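Local coordinates for putative cell invasion protein with MAC/Perforin domain (Bacteroides thetaiotaomicron VPI-5482, PDB 3KK7) that is of unproven function but, as a membrane-attack complex/perforin family member of a gut symbiont, may act on membranes or in cell invasion, at residues 126-131 with 358-363; 195-200 with 350-355. All blocks are in the same frame, centred on the assembly; numbering follows the deposited sequence.

Both contacts involve helix 353-363: contact 2 its first turn and the residues just before it, contact 1 its last two turns, and their centres lie about 15 Å apart. The helix is thus held at its two ends by parts of the MACPF region that come much earlier in the chain: a loop ahead of helix 133-146 in contact 1, and the end of helix 190-198 in contact 2. Both segments of contact 2 fall in the sequence between those of contact 1. Contact 2 is wholly buried, whereas contact 1, centred about 7 Å from the middle of the chain, is partly open to solvent and includes a bridging water.

Contact 1: 126-131 with 358-363; sequences SGFSLN and RYNDTH
A loop packs against the C-terminal turns of a helix here: 126-131, between strand 93-108 and helix 133-146, lies beside 358-363 of helix 353-363. F128 leaves the loop toward the helix, CG anti to the backbone N (chi1 172°), which brings its ring against Y359, N360 and H363. The far rim of the ring does the touching: CZ meets Y359 CE2 at 3.9 Å and H363 CD2 at 3.7 Å, while CE1 comes up to N360 OD1. The F128 and H363 rings cross obliquely, planes 33° apart. An alanine here would remove the ring and would probably cost the loop its apolar contact with Y359 and its ring contact with H363.

Helix 353-363 packs here beside the antiparallel sheet of the MACPF fold: F211 of strand 211-218 touches L130 and Y359, and P345 of strand 343-345 touches F128 and Y359. The loop meets the imidazole of H363 over one face and along its edge. N131 CB lies over the face, a CH-pi contact 3.8 Å from the H363 ring centroid, and L130 CD1 reaches the edge 3.6 Å from H363 NE2. The amide of N131 ties down the helix end, ND2 donating to H363 O over 2.9 Å in the carbonyl plane, at an N-H...O angle of 159°. N131 ND2 also bonds to D365, and N131 OD1 accepts from G133 N, capping the start of helix 133-146. One water donates to both S129 O and N360 OD1, 2.8 Å from the former. Y359 OH is held by E210 O.

Contact 2: 195-200 with 350-355; sequences ALYNSS and ILEENF
L196 is the main bump of this buried contact, reaching from the last turn of helix 190-198 into a hollow formed by I350, E352 and F355 around the start of helix 353-363. With CG anti to the backbone N (chi1 -152°), its two methyl groups divide the work. CD2 comes within 3.6 Å of I350 CG2 and also faces E352 OE1, whereas CD1 lies against the I350 side chain as well. The branch point meets the F355 ring at CD2, L196 CG to F355 CD2 being 3.8 Å.

Beside it the flat face of Y197 takes the next bump, the edge of F355, in a T-shaped pair, centroids 5.3 Å apart and planes at 66°; F355 CE2 sits 3.7 Å from Y197 CE1, toward the rim rather than over the centre. At the tip of the tyrosine, OH donates to E352 OE2 over a short 2.6 Å, meeting the carboxylate from above its plane. The E352 chain, bent at chi2 (81°), folds back from the N-cap position of helix 353-363 to bring the acid there, and its OE1 takes a weak bond from L351 N.

Helix 201-208 closes over this junction, L204 touching L196 and M201 touching F355, while A502 and Y504 of strand 499-504 lie against Y197.

Contact 1: 126-131 with 358-363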
# COMPACT_ATOMS: atom_id res chain seq x y z
N SER A 126 -8.19 5.19 10.06
CA SER A 126 -8.46 4.56 11.31
C SER A 126 -8.89 3.12 11.14
O SER A 126 -9.78 2.82 10.35
CB SER A 126 -9.56 5.34 12.01
OG SER A 126 -10.03 4.63 13.13
N GLY A 127 -8.23 2.24 11.89
CA GLY A 127 -8.55 0.82 11.87
C GLY A 127 -7.67 -0.05 10.98
O GLY A 127 -7.65 -1.26 11.15
N PHE A 128 -6.96 0.55 10.03
CA PHE A 128 -6.06 -0.21 9.17
C PHE A 128 -4.81 -0.63 9.94
O PHE A 128 -4.32 0.14 10.73
CB PHE A 128 -5.69 0.67 8.01
CG PHE A 128 -4.64 0.11 7.14
CD1 PHE A 128 -4.95 -0.87 6.23
CD2 PHE A 128 -3.33 0.59 7.22
CE1 PHE A 128 -3.97 -1.39 5.40
CE2 PHE A 128 -2.34 0.08 6.38
CZ PHE A 128 -2.65 -0.92 5.48
N SER A 129 -4.31 -1.84 9.70
CA SER A 129 -3.06 -2.31 10.35
C SER A 129 -1.87 -1.62 9.73
O SER A 129 -1.40 -2.02 8.66
CB SER A 129 -2.83 -3.81 10.19
OG SER A 129 -4.01 -4.52 10.45
N LEU A 130 -1.37 -0.62 10.42
CA LEU A 130 -0.29 0.19 9.87
C LEU A 130 1.09 -0.32 10.31
O LEU A 130 1.34 -0.51 11.48
CB LEU A 130 -0.48 1.66 10.26
CG LEU A 130 0.55 2.61 9.71
CD1 LEU A 130 0.59 2.56 8.16
CD2 LEU A 130 0.27 3.98 10.24
N ASN A 131 1.96 -0.56 9.34
CA ASN A 131 3.35 -0.86 9.58
C ASN A 131 4.12 0.45 9.52
O ASN A 131 4.22 1.05 8.47
CB ASN A 131 3.90 -1.82 8.53
CG ASN A 131 5.36 -2.25 8.83
OD1 ASN A 131 5.95 -1.77 9.79
ND2 ASN A 131 5.94 -3.13 8.00
N ARG A 358 -2.74 -9.60 -0.28
CA ARG A 358 -1.32 -9.51 -0.61
C ARG A 358 -0.72 -8.12 -0.35
O ARG A 358 0.40 -8.03 0.12
CB ARG A 358 -1.05 -9.96 -2.04
CG ARG A 358 0.43 -10.04 -2.37
CD ARG A 358 0.75 -10.90 -3.57
NE ARG A 358 0.50 -12.31 -3.27
CZ ARG A 358 1.31 -13.11 -2.57
NH1 ARG A 358 2.45 -12.66 -2.11
NH2 ARG A 358 0.97 -14.37 -2.34
N TYR A 359 -1.48 -7.07 -0.72
CA TYR A 359 -1.14 -5.71 -0.39
C TYR A 359 -0.93 -5.60 1.11
O TYR A 359 0.12 -5.13 1.58
CB TYR A 359 -2.24 -4.71 -0.83
CG TYR A 359 -2.08 -3.36 -0.13
CD1 TYR A 359 -1.16 -2.42 -0.58
CD2 TYR A 359 -2.80 -3.05 1.01
CE1 TYR A 359 -0.97 -1.20 0.10
CE2 TYR A 359 -2.63 -1.85 1.67
CZ TYR A 359 -1.70 -0.93 1.21
OH TYR A 359 -1.53 0.28 1.89
N ASN A 360 -1.92 -6.03 1.87
CA ASN A 360 -1.83 -5.98 3.33
C ASN A 360 -0.68 -6.78 3.90
O ASN A 360 0.09 -6.30 4.76
CB ASN A 360 -3.16 -6.40 3.97
CG ASN A 360 -4.18 -5.28 3.93
OD1 ASN A 360 -3.97 -4.26 4.56
ND2 ASN A 360 -5.26 -5.44 3.16
N ASP A 361 -0.53 -7.99 3.41
CA ASP A 361 0.51 -8.85 3.92
C ASP A 361 1.90 -8.29 3.54
O ASP A 361 2.89 -8.45 4.28
CB ASP A 361 0.33 -10.28 3.36
CG ASP A 361 -0.71 -11.11 4.10
OD1 ASP A 361 -1.12 -10.77 5.24
OD2 ASP A 361 -1.08 -12.17 3.54
N THR A 362 1.99 -7.64 2.38
CA THR A 362 3.29 -7.17 1.92
C THR A 362 3.64 -5.93 2.72
O THR A 362 4.76 -5.78 3.19
CB THR A 362 3.27 -6.90 0.42
OG1 THR A 362 2.91 -8.10 -0.28
CG2 THR A 362 4.62 -6.40 -0.06
N HIS A 363 2.65 -5.07 2.92
CA HIS A 363 2.85 -3.88 3.72
C HIS A 363 3.32 -4.25 5.11
O HIS A 363 4.17 -3.56 5.68
CB HIS A 363 1.55 -3.11 3.84
CG HIS A 363 1.62 -1.96 4.78
ND1 HIS A 363 2.48 -0.89 4.59
CD2 HIS A 363 0.96 -1.71 5.94
CE1 HIS A 363 2.33 -0.03 5.59
NE2 HIS A 363 1.40 -0.50 6.42
O HOH W 1 -2.07 -3.95 6.79

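Contact 2: 195-200 with 350-355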
# COMPACT_ATOMS: atom_id res chain seq x y z
N ALA A 195 -0.77 -2.11 -13.66
CA ALA A 195 0.20 -2.53 -12.64
C ALA A 195 -0.39 -3.64 -11.80
O ALA A 195 0.31 -4.57 -11.41
CB ALA A 195 0.61 -1.37 -11.79
N LEU A 196 -1.70 -3.57 -11.61
CA LEU A 196 -2.43 -4.56 -10.81
C LEU A 196 -2.35 -5.95 -11.41
O LEU A 196 -2.15 -6.91 -10.69
CB LEU A 196 -3.90 -4.14 -10.69
CG LEU A 196 -4.71 -4.58 -9.46
CD1 LEU A 196 -4.09 -4.02 -8.15
CD2 LEU A 196 -6.19 -4.13 -9.63
N TYR A 197 -2.51 -6.05 -12.73
CA TYR A 197 -2.46 -7.34 -13.40
C TYR A 197 -1.16 -7.70 -14.11
O TYR A 197 -0.97 -8.86 -14.43
CB TYR A 197 -3.64 -7.49 -14.38
CG TYR A 197 -4.92 -7.82 -13.65
CD1 TYR A 197 -5.17 -9.11 -13.22
CD2 TYR A 197 -5.84 -6.82 -13.34
CE1 TYR A 197 -6.31 -9.40 -12.51
CE2 TYR A 197 -6.98 -7.12 -12.64
CZ TYR A 197 -7.22 -8.41 -12.22
OH TYR A 197 -8.36 -8.73 -11.52
N ASN A 198 -0.27 -6.76 -14.36
CA ASN A 198 0.92 -7.07 -15.15
C ASN A 198 2.24 -7.00 -14.42
O ASN A 198 3.29 -7.23 -15.00
CB ASN A 198 0.97 -6.21 -16.41
CG ASN A 198 -0.19 -6.49 -17.34
OD1 ASN A 198 -0.60 -7.63 -17.52
ND2 ASN A 198 -0.74 -5.44 -17.92
N SER A 199 2.19 -6.71 -13.13
CA SER A 199 3.36 -6.73 -12.28
C SER A 199 2.91 -7.33 -10.95
O SER A 199 1.72 -7.63 -10.76
CB SER A 199 3.96 -5.32 -12.14
OG SER A 199 3.13 -4.45 -11.39
N SER A 200 3.87 -7.54 -10.05
CA SER A 200 3.58 -8.11 -8.75
C SER A 200 3.16 -6.97 -7.85
O SER A 200 3.49 -5.82 -8.10
CB SER A 200 4.80 -8.81 -8.17
OG SER A 200 5.85 -7.89 -7.90
N ILE A 350 -9.50 -1.80 -4.72
CA ILE A 350 -9.51 -2.96 -5.61
C ILE A 350 -10.51 -3.98 -5.11
O ILE A 350 -10.81 -4.02 -3.92
CB ILE A 350 -8.10 -3.58 -5.78
CG1 ILE A 350 -7.47 -3.95 -4.45
CG2 ILE A 350 -7.16 -2.61 -6.47
CD1 ILE A 350 -6.09 -4.50 -4.61
N LEU A 351 -11.04 -4.77 -6.03
CA LEU A 351 -12.09 -5.73 -5.70
C LEU A 351 -11.57 -7.12 -5.34
O LEU A 351 -12.25 -7.88 -4.64
CB LEU A 351 -13.02 -5.90 -6.90
CG LEU A 351 -13.78 -4.70 -7.37
CD1 LEU A 351 -14.51 -5.08 -8.62
CD2 LEU A 351 -14.74 -4.28 -6.27
N GLU A 352 -10.37 -7.44 -5.83
CA GLU A 352 -9.82 -8.78 -5.77
C GLU A 352 -9.35 -9.14 -4.36
O GLU A 352 -8.35 -8.60 -3.86
CB GLU A 352 -8.64 -8.91 -6.76
CG GLU A 352 -8.99 -8.67 -8.25
CD GLU A 352 -9.08 -7.20 -8.69
OE1 GLU A 352 -8.83 -6.26 -7.90
OE2 GLU A 352 -9.43 -6.98 -9.87
N GLU A 353 -10.04 -10.10 -3.75
CA GLU A 353 -9.68 -10.63 -2.42
C GLU A 353 -8.19 -10.91 -2.23
O GLU A 353 -7.59 -10.52 -1.24
CB GLU A 353 -10.43 -11.95 -2.20
CG GLU A 353 -11.08 -12.10 -0.82
CD GLU A 353 -12.01 -10.94 -0.50
OE1 GLU A 353 -13.00 -10.70 -1.26
OE2 GLU A 353 -11.71 -10.26 0.52
N ASN A 354 -7.60 -11.63 -3.19
CA ASN A 354 -6.19 -12.03 -3.10
C ASN A 354 -5.23 -10.87 -3.24
O ASN A 354 -4.17 -10.88 -2.60
CB ASN A 354 -5.82 -13.15 -4.08
CG ASN A 354 -6.26 -12.86 -5.51
OD1 ASN A 354 -7.32 -12.25 -5.74
ND2 ASN A 354 -5.49 -13.34 -6.47
N PHE A 355 -5.57 -9.87 -4.05
CA PHE A 355 -4.70 -8.70 -4.16
C PHE A 355 -4.79 -7.85 -2.90
O PHE A 355 -3.80 -7.31 -2.42
CB PHE A 355 -5.02 -7.85 -5.38
CG PHE A 355 -4.90 -8.57 -6.70
CD1 PHE A 355 -4.31 -9.83 -6.79
CD2 PHE A 355 -5.35 -7.95 -7.86
CE1 PHE A 355 -4.20 -10.46 -8.01
CE2 PHE A 355 -5.24 -8.58 -9.10
CZ PHE A 355 -4.67 -9.82 -9.18